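Carboxynorspermidine decarboxylase (Campylobacter jejuni subsp. jejuni 81116, PDB 3N29) catalyses the pyridoxal-5'-phosphate-dependent decarboxylation of carboxynorspermidine, probably yielding norspermidine. Local coordinates at residues M306-T309 with I310-P313. Residues are numbered along the deposited sequence; the frame is centred on the assembly and turned at random. Where two conformers were deposited one is given.
Sequences MPDT and IIMP. With NSD (N-(3-aminopropyl)propane-1,3-diamine), chain D.
Asp308 meets the bound norspermidine through OD2, which accepts a hydrogen bond from the terminal amine N3 at 2.6 Å; N3 approaches at an angle to the CG-OD2 bond, from the side that faces OD1. That other oxygen, OD1, forms a salt bridge with Lys382, so the carboxylate is gripped on both atoms, which probably fixes its rotation. CG stands anti to the carbonyl carbon (chi1 -71°), which swings the carboxylate off the outer face of the turn toward the amine. Behind it the short helix 307-311 is closed by backbone bonds. Pro307 O accepts both Ile311 N, at 3.0 Å, and Ile310 N, the second bond more bent; Asp308 O receives Met312 N, also at 3.0 Å. At the start, Met306 O is shared by the backbone N of Thr309 and its hydroxyl, OG1 lying 2.6 Å away. Across the turn, Ile311 CD1 lies 4.3 Å from Pro307 CB. A cis peptide then leads into Pro313. The helix follows helix 302-305, whose Ser302 touches Thr309 and Ile310, while Ile310 and Ile311 pack on Ile311 of the second subunit, setting this norspermidine-binding turn at the dimer interface, between strands 294-298 and 321-325 in sequence.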
# COMPACT_ATOMS: atom_id res chain seq x y z
N MET A 306 -7.81 -3.13 -0.04
CA MET A 306 -7.68 -4.23 -0.96
C MET A 306 -6.64 -3.79 -2.01
O MET A 306 -6.97 -3.74 -3.20
CB MET A 306 -9.03 -4.63 -1.64
CG MET A 306 -10.18 -5.18 -0.64
SD MET A 306 -11.79 -5.47 -1.46
CE MET A 306 -12.54 -3.86 -1.39
N PRO A 307 -5.46 -3.40 -1.60
CA PRO A 307 -4.48 -2.80 -2.49
C PRO A 307 -4.18 -3.59 -3.76
O PRO A 307 -3.99 -3.00 -4.76
CB PRO A 307 -3.24 -2.69 -1.62
CG PRO A 307 -3.53 -3.38 -0.43
CD PRO A 307 -4.91 -3.65 -0.28
N ASP A 308 -4.16 -4.90 -3.69
CA ASP A 308 -3.91 -5.69 -4.86
C ASP A 308 -4.96 -5.53 -5.96
O ASP A 308 -4.64 -5.71 -7.09
CB ASP A 308 -3.64 -7.15 -4.56
CG ASP A 308 -2.29 -7.38 -3.88
OD1 ASP A 308 -1.42 -6.52 -3.87
OD2 ASP A 308 -2.12 -8.44 -3.34
N THR A 309 -6.17 -5.13 -5.62
CA THR A 309 -7.16 -4.87 -6.63
C THR A 309 -6.70 -3.73 -7.56
O THR A 309 -7.01 -3.76 -8.71
CB THR A 309 -8.55 -4.60 -6.04
OG1 THR A 309 -8.54 -3.44 -5.24
CG2 THR A 309 -9.02 -5.80 -5.24
N ILE A 310 -5.99 -2.76 -7.00
CA ILE A 310 -5.47 -1.60 -7.76
C ILE A 310 -4.14 -1.96 -8.41
O ILE A 310 -3.93 -1.63 -9.59
CB ILE A 310 -5.21 -0.39 -6.83
CG1 ILE A 310 -6.54 -0.02 -6.15
CG2 ILE A 310 -4.64 0.83 -7.67
CD1 ILE A 310 -7.62 0.28 -7.12
N ILE A 311 -3.27 -2.65 -7.67
CA ILE A 311 -1.91 -2.95 -8.15
C ILE A 311 -1.87 -3.93 -9.31
O ILE A 311 -1.17 -3.69 -10.31
CB ILE A 311 -1.00 -3.41 -6.97
CG1 ILE A 311 -0.79 -2.20 -6.01
CG2 ILE A 311 0.41 -3.98 -7.42
CD1 ILE A 311 -0.22 -2.61 -4.63
N MET A 312 -2.65 -5.00 -9.24
CA MET A 312 -2.53 -6.11 -10.21
C MET A 312 -2.93 -5.67 -11.63
O MET A 312 -2.14 -5.84 -12.54
CB MET A 312 -3.32 -7.37 -9.79
CG MET A 312 -2.67 -8.16 -8.67
SD MET A 312 -3.58 -9.66 -8.17
CE MET A 312 -4.04 -10.35 -9.78
N PRO A 313 -4.14 -5.10 -11.83
CA PRO A 313 -5.33 -4.86 -11.03
C PRO A 313 -6.24 -6.13 -11.14
O PRO A 313 -5.95 -7.00 -11.94
CB PRO A 313 -5.99 -3.62 -11.71
CG PRO A 313 -5.52 -3.70 -13.21
CD PRO A 313 -4.25 -4.58 -13.22
C1 NSD D . 1.17 -14.65 -4.24
N1 NSD D . 0.31 -15.71 -4.66
C2 NSD D . 2.06 -14.15 -5.34
N2 NSD D . 3.21 -12.25 -4.46
C3 NSD D . 3.28 -13.46 -4.84
N3 NSD D . 0.33 -9.21 -3.18
C4 NSD D . 2.18 -11.51 -4.48
C5 NSD D . 2.37 -10.11 -3.96
C6 NSD D . 1.20 -9.22 -4.30